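Local coordinates for protein sulfotransferase (Mus musculus, PDB 5X2B) that probably transfers a sulfonate group to an acceptor substrate as a cytoplasmic sulfotransferase, and here holds the nucleotide product adenosine-3'-5'-diphosphate, at residues H89-Y92 / E93-P96; Y250-P253 / K254-R257; F210-M213 / K214-A217; T232-R235 / N236-F239. One frame throughout, in Å; residues are numbered along the deposited sequence. Where two conformers were deposited one is given.

Interaction 1: H89-Y92 / E93-P96; sequences HLNY and EMLP
Asn91 and Met94 cross at about a right angle. Asn91 lies just before a type I beta turn from Tyr92 to Leu95, and its side-chain amide is bonded to a backbone N-H within that turn. The turn lies in the loop that leads from strand 83-88 to helix 97-102. Asn91 CG sits between its own backbone N and carbonyl carbon (chi1 65°), which brings OD1 to Met94 N. Asn91 OD1 accepts from Met94 N at 2.8 Å, with the donor tilted 19° from the carbonyl plane. The backbone adds a second link, from Leu95 N to Asn91 O at 3.0 Å. Met94 bends at chi3, and Met94 CE lies 3.3 Å from Asn91 CG. Met94 CE also meets Leu90 CD2 at 4.0 Å, and these two side chains cross nearly perpendicular. With an alanine in place of Asn91, Met94 N would probably lose its side-chain acceptor and the Met94 methyl its amide neighbour. Tyr92 turns the other way, stacking on His163 and meeting Trp160 edge-to-face. Within the turn its ring makes a looser apolar contact, Tyr92 CE1 to Leu95 CD2 at 4.4 Å.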
loop_
_atom_site.group_PDB
_atom_site.type_symbol
_atom_site.label_atom_id
_atom_site.label_comp_id
_atom_site.label_asym_id
_atom_site.label_seq_id
_atom_site.Cartn_x
_atom_site.Cartn_y
_atom_site.Cartn_z
ATOM N N HIS A 89 -2.989 -5.190 0.455
ATOM C CA HIS A 89 -3.390 -4.260 1.496
ATOM C C HIS A 89 -3.991 -4.982 2.687
ATOM O O HIS A 89 -4.630 -4.346 3.509
ATOM C CB HIS A 89 -4.430 -3.238 1.018
ATOM C CG HIS A 89 -3.974 -2.373 -0.116
ATOM N ND1 HIS A 89 -2.910 -1.515 -0.015
ATOM C CD2 HIS A 89 -4.472 -2.214 -1.358
ATOM C CE1 HIS A 89 -2.752 -0.872 -1.158
ATOM N NE2 HIS A 89 -3.689 -1.277 -1.988
ATOM N N LEU A 90 -3.780 -6.280 2.812
ATOM C CA LEU A 90 -4.383 -6.981 3.928
ATOM C C LEU A 90 -3.829 -6.423 5.193
ATOM O O LEU A 90 -2.734 -5.877 5.208
ATOM C CB LEU A 90 -4.144 -8.482 3.877
ATOM C CG LEU A 90 -4.917 -9.197 2.779
ATOM C CD1 LEU A 90 -4.405 -10.580 2.633
ATOM C CD2 LEU A 90 -6.376 -9.227 3.104
ATOM N N ASN A 91 -4.613 -6.548 6.257
ATOM C CA ASN A 91 -4.110 -6.268 7.574
ATOM C C ASN A 91 -3.341 -7.473 8.033
ATOM O O ASN A 91 -3.339 -8.495 7.377
ATOM C CB ASN A 91 -5.235 -5.944 8.531
ATOM C CG ASN A 91 -6.146 -7.111 8.767
ATOM O OD1 ASN A 91 -5.855 -8.247 8.418
ATOM N ND2 ASN A 91 -7.280 -6.827 9.382
ATOM N N TYR A 92 -2.637 -7.327 9.134
ATOM C CA TYR A 92 -1.877 -8.404 9.684
ATOM C C TYR A 92 -2.692 -9.695 9.820
ATOM O O TYR A 92 -2.368 -10.741 9.227
ATOM C CB TYR A 92 -1.306 -7.966 11.041
ATOM C CG TYR A 92 -0.207 -8.908 11.434
ATOM C CD1 TYR A 92 0.910 -9.031 10.651
ATOM C CD2 TYR A 92 -0.328 -9.730 12.528
ATOM C CE1 TYR A 92 1.885 -9.922 10.960
ATOM C CE2 TYR A 92 0.657 -10.622 12.851
ATOM C CZ TYR A 92 1.752 -10.711 12.063
ATOM O OH TYR A 92 2.740 -11.598 12.370
ATOM N N GLU A 93 -3.777 -9.612 10.583
ATOM C CA GLU A 93 -4.571 -10.783 10.951
ATOM C C GLU A 93 -4.922 -11.634 9.770
ATOM O O GLU A 93 -4.962 -12.858 9.846
ATOM C CB GLU A 93 -5.878 -10.323 11.554
ATOM C CG GLU A 93 -6.961 -11.355 11.441
ATOM C CD GLU A 93 -6.755 -12.457 12.421
ATOM O OE1 GLU A 93 -7.149 -12.240 13.587
ATOM O OE2 GLU A 93 -6.189 -13.517 12.057
ATOM N N MET A 94 -5.213 -10.970 8.665
ATOM C CA MET A 94 -5.691 -11.674 7.507
ATOM C C MET A 94 -4.585 -12.063 6.617
ATOM O O MET A 94 -4.735 -12.881 5.765
ATOM C CB MET A 94 -6.677 -10.806 6.779
ATOM C CG MET A 94 -7.962 -10.749 7.564
ATOM S SD MET A 94 -9.237 -9.768 6.765
ATOM C CE MET A 94 -8.267 -8.288 6.501
ATOM N N LEU A 95 -3.451 -11.460 6.818
ATOM C CA LEU A 95 -2.279 -12.002 6.221
ATOM C C LEU A 95 -2.208 -13.505 6.586
ATOM O O LEU A 95 -2.360 -13.872 7.755
ATOM C CB LEU A 95 -1.089 -11.259 6.775
ATOM C CG LEU A 95 0.184 -11.543 5.991
ATOM C CD1 LEU A 95 0.245 -10.744 4.738
ATOM C CD2 LEU A 95 1.350 -11.205 6.792
ATOM N N PRO A 96 -1.989 -14.380 5.585
ATOM C CA PRO A 96 -1.924 -15.834 5.661
ATOM C C PRO A 96 -0.950 -16.309 6.671
ATOM O O PRO A 96 0.193 -15.909 6.629
ATOM C CB PRO A 96 -1.407 -16.221 4.295
ATOM C CG PRO A 96 -1.954 -15.202 3.428
ATOM C CD PRO A 96 -1.936 -13.944 4.186
#

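Interaction 2: Y250-P253 / K254-R257; sequences YFTP and KQNR
Gln255 reaches back from the first turn of helix 253-266 to Thr252, the N-cap residue just before the helix. Gln255 CB lies 3.4 Å from Thr252 O and also approaches Phe251, whose CD2 is 3.9 Å away. Gln255 CG comes next and passes Thr252 OG1 at 3.2 Å. With CG anti to the carbonyl carbon (chi1 -67°) and the chain extended beyond it, OE1 is carried back to Thr252 N. CD continues past the same hydroxyl oxygen. At the tip, Gln255 OE1 accepts from Thr252 N at 3.1 Å. The N-H points almost straight at the oxygen, at 169°, but the donor stands above the carbonyl plane. The other amide atom, Gln255 NE2, lies beside Thr252 CG2 at 4.1 Å.

The return bond runs from Gln255 N to Thr252 OG1 at 3.2 Å, so the two residues form a capping box at the helix N-terminus. Each side chain takes the backbone N-H of the other. The first regular helical bonds follow, from Asn256 N to Thr252 O and from Arg257 N to Pro253 O. OE1 has a second donor in Trp136 NE1 of helix 136-145, which ties the cap to that helix. Shortening Gln255 to an alanine is likely to leave both Thr252 N and Trp136 NE1 without this acceptor and open a gap beside the Thr252 methyl.

The Phe251 ring stands nearly perpendicular to the Gln255 amide, their planes 87° apart. Its edge faces the backbone, with Phe251 CD2 at 4.0 Å from Asn256 N. Asn256 OD1 takes a hydrogen bond from Lys114 NZ.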
loop_
_atom_site.group_PDB
_atom_site.type_symbol
_atom_site.label_atom_id
_atom_site.label_comp_id
_atom_site.label_asym_id
_atom_site.label_seq_id
_atom_site.Cartn_x
_atom_site.Cartn_y
_atom_site.Cartn_z
ATOM N N TYR A 250 -8.174 20.834 2.622
ATOM C CA TYR A 250 -9.448 20.155 2.811
ATOM C C TYR A 250 -9.970 20.034 4.241
ATOM O O TYR A 250 -11.159 19.870 4.416
ATOM C CB TYR A 250 -9.337 18.750 2.314
ATOM C CG TYR A 250 -9.127 18.594 0.853
ATOM C CD1 TYR A 250 -10.186 18.346 0.006
ATOM C CD2 TYR A 250 -7.846 18.646 0.320
ATOM C CE1 TYR A 250 -9.976 18.184 -1.355
ATOM C CE2 TYR A 250 -7.621 18.483 -1.028
ATOM C CZ TYR A 250 -8.686 18.258 -1.867
ATOM O OH TYR A 250 -8.428 18.111 -3.211
ATOM N N PHE A 251 -9.114 20.064 5.254
ATOM C CA PHE A 251 -9.555 19.870 6.644
ATOM C C PHE A 251 -10.032 21.165 7.311
ATOM O O PHE A 251 -9.316 22.177 7.338
ATOM C CB PHE A 251 -8.425 19.282 7.491
ATOM C CG PHE A 251 -8.347 17.778 7.458
ATOM C CD1 PHE A 251 -7.754 17.142 6.412
ATOM C CD2 PHE A 251 -8.850 17.002 8.504
ATOM C CE1 PHE A 251 -7.666 15.771 6.385
ATOM C CE2 PHE A 251 -8.766 15.652 8.480
ATOM C CZ PHE A 251 -8.179 15.030 7.423
ATOM N N THR A 252 -11.234 21.140 7.879
ATOM C CA THR A 252 -11.741 22.303 8.553
ATOM C C THR A 252 -11.235 22.242 9.959
ATOM O O THR A 252 -11.019 21.163 10.484
ATOM C CB THR A 252 -13.233 22.342 8.618
ATOM O OG1 THR A 252 -13.682 21.334 9.533
ATOM C CG2 THR A 252 -13.853 22.180 7.214
ATOM N N PRO A 253 -11.081 23.406 10.590
ATOM C CA PRO A 253 -10.421 23.472 11.882
ATOM C C PRO A 253 -11.048 22.451 12.746
ATOM O O PRO A 253 -10.362 21.908 13.583
ATOM C CB PRO A 253 -10.772 24.867 12.371
ATOM C CG PRO A 253 -10.902 25.648 11.109
ATOM C CD PRO A 253 -11.614 24.712 10.191
ATOM N N LYS A 254 -12.332 22.184 12.546
ATOM C CA LYS A 254 -13.024 21.213 13.377
ATOM C C LYS A 254 -12.529 19.814 13.098
ATOM O O LYS A 254 -12.035 19.104 13.988
ATOM C CB LYS A 254 -14.489 21.263 13.081
ATOM C CG LYS A 254 -15.284 21.228 14.290
ATOM C CD LYS A 254 -16.732 21.035 13.966
ATOM C CE LYS A 254 -17.661 21.668 15.028
ATOM N NZ LYS A 254 -17.668 23.175 15.067
ATOM N N GLN A 255 -12.648 19.435 11.836
ATOM C CA GLN A 255 -12.191 18.130 11.396
ATOM C C GLN A 255 -10.734 17.892 11.817
ATOM O O GLN A 255 -10.317 16.799 12.160
ATOM C CB GLN A 255 -12.306 18.067 9.905
ATOM C CG GLN A 255 -13.718 18.094 9.486
ATOM C CD GLN A 255 -13.829 18.303 8.024
ATOM O OE1 GLN A 255 -12.832 18.491 7.345
ATOM N NE2 GLN A 255 -15.023 18.300 7.528
ATOM N N ASN A 256 -9.932 18.922 11.829
ATOM C CA ASN A 256 -8.612 18.666 12.275
ATOM C C ASN A 256 -8.604 18.358 13.777
ATOM O O ASN A 256 -8.183 17.284 14.186
ATOM C CB ASN A 256 -7.737 19.815 11.945
ATOM C CG ASN A 256 -6.305 19.413 11.906
ATOM O OD1 ASN A 256 -5.984 18.288 11.510
ATOM N ND2 ASN A 256 -5.420 20.304 12.345
ATOM N N ARG A 257 -9.114 19.266 14.596
ATOM C CA ARG A 257 -9.147 19.046 16.046
ATOM C C ARG A 257 -9.584 17.627 16.306
ATOM O O ARG A 257 -8.984 16.895 17.089
ATOM C CB ARG A 257 -10.155 19.967 16.751
ATOM C CG ARG A 257 -9.990 21.527 16.580
ATOM C CD ARG A 257 -9.004 22.186 17.575
ATOM N NE ARG A 257 -8.792 23.618 17.308
ATOM C CZ ARG A 257 -7.715 24.313 17.693
ATOM N NH1 ARG A 257 -6.737 23.725 18.378
ATOM N NH2 ARG A 257 -7.602 25.603 17.387
#

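Interaction 3: F210-M213 / K214-A217; sequences FSEM and KSNA. With A3P (adenosine-3'-5'-diphosphate), chain M.
Phe210 and Lys214 both carry CG anti to the backbone N (chi1 173° and -155°), and, one helical turn apart, their side chains run side by side in the same direction. Lys214 CB comes over one face of the Phe210 ring, 4.2 Å from Phe210 CE2. Further out, Lys214 NZ is hydrogen-bonded to Phe239 O. Phe210 also meets the nucleotide: Phe210 CD1 lies 3.7 Å from C5 of the adenine, which sits at the edge of the phenyl ring and in its plane. Phe210 CB touches the six-membered part of the base, 3.7 Å from N1.

Met213 takes the other course. CG is anti to the carbonyl carbon, and the chain bends at chi3, with SD beside the exocyclic amine. N6 of the adenine donates a weak hydrogen bond to Met213 SD at 3.1 Å.

The helix ends just beyond. Ser215 is the first residue to leave helical angles, and Ser215 N still bonds to Ser211 O at 2.9 Å and to Glu212 O at 3.0 Å. Ser215 OG lies 2.8 Å from Ser211 O.

The short helix 210-214 thus offers Phe210 and Met213 to the base and forms part of the adenine pocket of this sulfotransferase domain.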
loop_
_atom_site.group_PDB
_atom_site.type_symbol
_atom_site.label_atom_id
_atom_site.label_comp_id
_atom_site.label_asym_id
_atom_site.label_seq_id
_atom_site.Cartn_x
_atom_site.Cartn_y
_atom_site.Cartn_z
ATOM N N PHE A 210 7.393 10.612 -10.080
ATOM C CA PHE A 210 5.968 10.726 -10.277
ATOM C C PHE A 210 5.574 11.063 -11.714
ATOM O O PHE A 210 4.844 10.329 -12.366
ATOM C CB PHE A 210 5.442 11.834 -9.397
ATOM C CG PHE A 210 4.018 12.136 -9.649
ATOM C CD1 PHE A 210 3.031 11.416 -9.013
ATOM C CD2 PHE A 210 3.658 13.120 -10.540
ATOM C CE1 PHE A 210 1.703 11.671 -9.250
ATOM C CE2 PHE A 210 2.327 13.382 -10.782
ATOM C CZ PHE A 210 1.350 12.650 -10.139
ATOM N N SER A 211 6.039 12.214 -12.177
ATOM C CA SER A 211 5.668 12.701 -13.485
ATOM C C SER A 211 6.162 11.690 -14.465
ATOM O O SER A 211 5.507 11.375 -15.447
ATOM C CB SER A 211 6.345 14.032 -13.731
ATOM O OG SER A 211 7.703 13.954 -13.346
ATOM N N GLU A 212 7.339 11.163 -14.186
ATOM C CA GLU A 212 7.840 10.077 -14.983
ATOM C C GLU A 212 6.819 8.988 -14.893
ATOM O O GLU A 212 6.271 8.575 -15.898
ATOM C CB GLU A 212 9.206 9.585 -14.492
ATOM C CG GLU A 212 9.865 8.680 -15.489
ATOM C CD GLU A 212 9.432 9.042 -16.882
ATOM O OE1 GLU A 212 8.896 8.167 -17.596
ATOM O OE2 GLU A 212 9.597 10.227 -17.252
ATOM N N MET A 213 6.527 8.528 -13.684
ATOM C CA MET A 213 5.581 7.443 -13.564
ATOM C C MET A 213 4.290 7.887 -14.189
ATOM O O MET A 213 3.528 7.067 -14.663
ATOM C CB MET A 213 5.332 7.049 -12.122
ATOM C CG MET A 213 6.418 6.166 -11.588
ATOM S SD MET A 213 6.174 5.678 -9.882
ATOM C CE MET A 213 4.793 4.565 -9.973
ATOM N N LYS A 214 4.041 9.189 -14.222
ATOM C CA LYS A 214 2.762 9.653 -14.733
ATOM C C LYS A 214 2.627 9.620 -16.247
ATOM O O LYS A 214 1.521 9.544 -16.756
ATOM C CB LYS A 214 2.450 11.045 -14.244
ATOM C CG LYS A 214 0.968 11.300 -14.240
ATOM C CD LYS A 214 0.643 12.593 -14.960
ATOM C CE LYS A 214 -0.382 13.450 -14.204
ATOM N NZ LYS A 214 -1.686 12.771 -13.860
ATOM N N SER A 215 3.727 9.677 -16.981
ATOM C CA SER A 215 3.652 9.456 -18.428
ATOM C C SER A 215 3.537 7.951 -18.731
ATOM O O SER A 215 4.496 7.211 -18.516
ATOM C CB SER A 215 4.885 10.035 -19.126
ATOM O OG SER A 215 5.690 10.743 -18.209
ATOM N N ASN A 216 2.377 7.513 -19.237
ATOM C CA ASN A 216 2.085 6.083 -19.429
ATOM C C ASN A 216 0.733 5.801 -20.118
ATOM O O ASN A 216 -0.217 6.570 -19.928
ATOM C CB ASN A 216 2.101 5.382 -18.069
ATOM C CG ASN A 216 3.470 5.353 -17.465
ATOM O OD1 ASN A 216 4.452 5.056 -18.144
ATOM N ND2 ASN A 216 3.559 5.684 -16.192
ATOM N N ALA A 217 0.656 4.717 -20.916
ATOM C CA ALA A 217 -0.642 4.124 -21.346
ATOM C C ALA A 217 -0.568 2.817 -22.186
ATOM O O ALA A 217 -0.742 2.843 -23.402
ATOM C CB ALA A 217 -1.512 5.173 -22.084
HETATM P P1 A3P M . -2.041 11.585 -4.361
HETATM O O1P A3P M . -1.545 12.158 -5.667
HETATM O O2P A3P M . -3.581 11.399 -4.346
HETATM O O3P A3P M . -1.755 12.582 -3.238
HETATM P P2 A3P M . -1.243 4.051 -4.226
HETATM O O4P A3P M . -2.490 3.825 -4.896
HETATM O O5P A3P M . -1.245 3.265 -2.944
HETATM O O6P A3P M . -0.039 3.562 -5.049
HETATM O "O5'" A3P M . -1.170 5.640 -3.840
HETATM C "C5'" A3P M . -1.492 6.749 -4.659
HETATM C "C4'" A3P M . -0.774 7.980 -4.337
HETATM O "O4'" A3P M . 0.556 7.792 -4.719
HETATM C "C3'" A3P M . -1.231 9.188 -5.072
HETATM O "O3'" A3P M . -1.316 10.259 -4.147
HETATM C "C2'" A3P M . -0.214 9.413 -6.056
HETATM O "O2'" A3P M . -0.244 10.808 -6.353
HETATM C "C1'" A3P M . 1.018 8.937 -5.390
HETATM N N9 A3P M . 2.219 8.569 -6.220
HETATM C C8 A3P M . 2.270 7.611 -7.174
HETATM N N7 A3P M . 3.503 7.551 -7.704
HETATM C C5 A3P M . 4.268 8.455 -7.082
HETATM C C6 A3P M . 5.600 8.846 -7.198
HETATM N N6 A3P M . 6.471 8.246 -8.161
HETATM N N1 A3P M . 6.082 9.797 -6.401
HETATM C C2 A3P M . 5.287 10.380 -5.501
HETATM N N3 A3P M . 4.007 10.039 -5.380
HETATM C C4 A3P M . 3.460 9.095 -6.138
#

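Interaction 4: T232-R235 / N236-F239; sequences TSDR and NLVF. With A3P (adenosine-3'-5'-diphosphate), chain M.
Asp234 and Leu237 meet across a short 3-10 turn, in the loop before helix 253-266 that lines the nucleotide pocket. Leu237 crosses the Asp234 side chain at about a right angle, Leu237 CD1 lying 3.5 Å from Asp234 CB. The Asp234 carboxylate is anti to the backbone N (chi1 175°), and Asp234 CG is 3.5 Å from Leu237 CG. The exact place of Asp234 OD1 is doubtful, since it crowds Asn236 in the model.

A backbone bond holds the turn together: Arg235 O accepts from Val238 N at 2.8 Å with an N-H angle of 167°. Val238 CG1 comes within 3.0 Å of Arg235 O, a tight approach.

The two residues that follow the turn, Val238 and Phe239, face adenosine-3'-5'-diphosphate. Val238 O lies 3.3 Å from C2' of the ribose, and Val238 CG2 faces C5'. The Phe239 ring turns its edge to the imidazole part of the adenine, with Phe239 CE1 3.1 Å from N7. A wider shell positions the loop. Val238 rests on Tyr123 of helix 113-126, and the Phe239 ring meets Phe210 edge-to-face. Farther out, Arg235 NH1 makes a long, weak ion pair with Glu50 OE2.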
loop_
_atom_site.group_PDB
_atom_site.type_symbol
_atom_site.label_atom_id
_atom_site.label_comp_id
_atom_site.label_asym_id
_atom_site.label_seq_id
_atom_site.Cartn_x
_atom_site.Cartn_y
_atom_site.Cartn_z
ATOM N N THR A 232 -7.555 -1.160 -8.345
ATOM C CA THR A 232 -7.346 -0.373 -9.534
ATOM C C THR A 232 -7.235 -1.210 -10.787
ATOM O O THR A 232 -6.469 -2.186 -10.840
ATOM C CB THR A 232 -6.075 0.436 -9.416
ATOM O OG1 THR A 232 -5.034 -0.208 -10.165
ATOM C CG2 THR A 232 -5.677 0.553 -7.949
ATOM N N SER A 233 -8.006 -0.779 -11.782
ATOM C CA SER A 233 -8.002 -1.321 -13.128
ATOM C C SER A 233 -7.478 -0.291 -14.130
ATOM O O SER A 233 -7.018 -0.644 -15.205
ATOM C CB SER A 233 -9.433 -1.705 -13.503
ATOM O OG SER A 233 -10.113 -2.302 -12.402
ATOM N N ASP A 234 -7.581 0.989 -13.801
ATOM C CA ASP A 234 -7.020 2.020 -14.663
ATOM C C ASP A 234 -5.886 2.675 -13.957
ATOM O O ASP A 234 -6.080 3.520 -13.092
ATOM C CB ASP A 234 -8.027 3.110 -15.014
ATOM C CG ASP A 234 -7.400 4.220 -15.799
ATOM O OD1 ASP A 234 -6.186 4.478 -15.603
ATOM O OD2 ASP A 234 -8.114 4.834 -16.613
ATOM N N ARG A 235 -4.684 2.315 -14.341
ATOM C CA ARG A 235 -3.563 2.931 -13.696
ATOM C C ARG A 235 -3.676 4.447 -13.904
ATOM O O ARG A 235 -3.363 5.216 -12.993
ATOM C CB ARG A 235 -2.220 2.357 -14.182
ATOM C CG ARG A 235 -1.770 1.083 -13.425
ATOM C CD ARG A 235 -0.357 0.599 -13.832
ATOM N NE ARG A 235 0.683 1.642 -13.784
ATOM C CZ ARG A 235 1.949 1.447 -13.393
ATOM N NH1 ARG A 235 2.355 0.248 -12.983
ATOM N NH2 ARG A 235 2.820 2.451 -13.403
ATOM N N ASN A 236 -4.156 4.901 -15.061
ATOM C CA ASN A 236 -4.201 6.352 -15.265
ATOM C C ASN A 236 -4.872 7.061 -14.094
ATOM O O ASN A 236 -4.685 8.248 -13.881
ATOM C CB ASN A 236 -4.863 6.724 -16.588
ATOM C CG ASN A 236 -3.989 6.399 -17.750
ATOM O OD1 ASN A 236 -4.200 5.408 -18.446
ATOM N ND2 ASN A 236 -2.959 7.212 -17.943
ATOM N N LEU A 237 -5.627 6.324 -13.303
ATOM C CA LEU A 237 -6.257 6.926 -12.162
ATOM C C LEU A 237 -5.361 7.237 -10.939
ATOM O O LEU A 237 -5.729 8.066 -10.134
ATOM C CB LEU A 237 -7.419 6.051 -11.762
ATOM C CG LEU A 237 -8.391 5.972 -12.923
ATOM C CD1 LEU A 237 -9.524 5.064 -12.539
ATOM C CD2 LEU A 237 -8.903 7.338 -13.252
ATOM N N VAL A 238 -4.195 6.638 -10.766
ATOM C CA VAL A 238 -3.524 6.839 -9.472
ATOM C C VAL A 238 -2.726 8.167 -9.267
ATOM O O VAL A 238 -2.660 8.687 -8.142
ATOM C CB VAL A 238 -2.699 5.585 -9.049
ATOM C CG1 VAL A 238 -2.733 4.544 -10.131
ATOM C CG2 VAL A 238 -1.262 5.963 -8.630
ATOM N N PHE A 239 -2.160 8.732 -10.332
ATOM C CA PHE A 239 -1.339 9.946 -10.221
ATOM C C PHE A 239 -2.119 11.249 -10.161
ATOM O O PHE A 239 -2.427 11.857 -11.190
ATOM C CB PHE A 239 -0.376 9.989 -11.385
ATOM C CG PHE A 239 0.450 8.789 -11.460
ATOM C CD1 PHE A 239 1.123 8.345 -10.337
ATOM C CD2 PHE A 239 0.520 8.059 -12.609
ATOM C CE1 PHE A 239 1.894 7.210 -10.373
ATOM C CE2 PHE A 239 1.294 6.907 -12.661
ATOM C CZ PHE A 239 1.985 6.480 -11.535
HETATM P P1 A3P M . -2.041 11.585 -4.361
HETATM O O1P A3P M . -1.545 12.158 -5.667
HETATM O O2P A3P M . -3.581 11.399 -4.346
HETATM O O3P A3P M . -1.755 12.582 -3.238
HETATM P P2 A3P M . -1.243 4.051 -4.226
HETATM O O4P A3P M . -2.490 3.825 -4.896
HETATM O O5P A3P M . -1.245 3.265 -2.944
HETATM O O6P A3P M . -0.039 3.562 -5.049
HETATM O "O5'" A3P M . -1.170 5.640 -3.840
HETATM C "C5'" A3P M . -1.492 6.749 -4.659
HETATM C "C4'" A3P M . -0.774 7.980 -4.337
HETATM O "O4'" A3P M . 0.556 7.792 -4.719
HETATM C "C3'" A3P M . -1.231 9.188 -5.072
HETATM O "O3'" A3P M . -1.316 10.259 -4.147
HETATM C "C2'" A3P M . -0.214 9.413 -6.056
HETATM O "O2'" A3P M . -0.244 10.808 -6.353
HETATM C "C1'" A3P M . 1.018 8.937 -5.390
HETATM N N9 A3P M . 2.219 8.569 -6.220
HETATM C C8 A3P M . 2.270 7.611 -7.174
HETATM N N7 A3P M . 3.503 7.551 -7.704
HETATM C C5 A3P M . 4.268 8.455 -7.082
HETATM C C6 A3P M . 5.600 8.846 -7.198
HETATM N N6 A3P M . 6.471 8.246 -8.161
HETATM N N1 A3P M . 6.082 9.797 -6.401
HETATM C C2 A3P M . 5.287 10.380 -5.501
HETATM N N3 A3P M . 4.007 10.039 -5.380
HETATM C C4 A3P M . 3.460 9.095 -6.138
#

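Overall arrangement
All four contacts lie within the one sulfotransferase domain. Along the chain the order is interaction 1, interaction 3, interaction 4, interaction 2. Interactions 3 and 4 are neighbours, with centres about 11 Å apart, and both touch the nucleotide. Lys214 and Phe210 of interaction 3 meet Phe239 of interaction 4, so helix 210-214 and the 232-239 loop build adjoining walls of the pocket. Interaction 1 follows strand 83-88 of the parallel sheet, its centre about 23 Å from that of interaction 4. Interaction 2 starts helix 253-266, about 28 Å from interaction 4 between centres. Neither of these two touches the nucleotide, though the Tyr250 side chain of interaction 2 is about 8 Å from it.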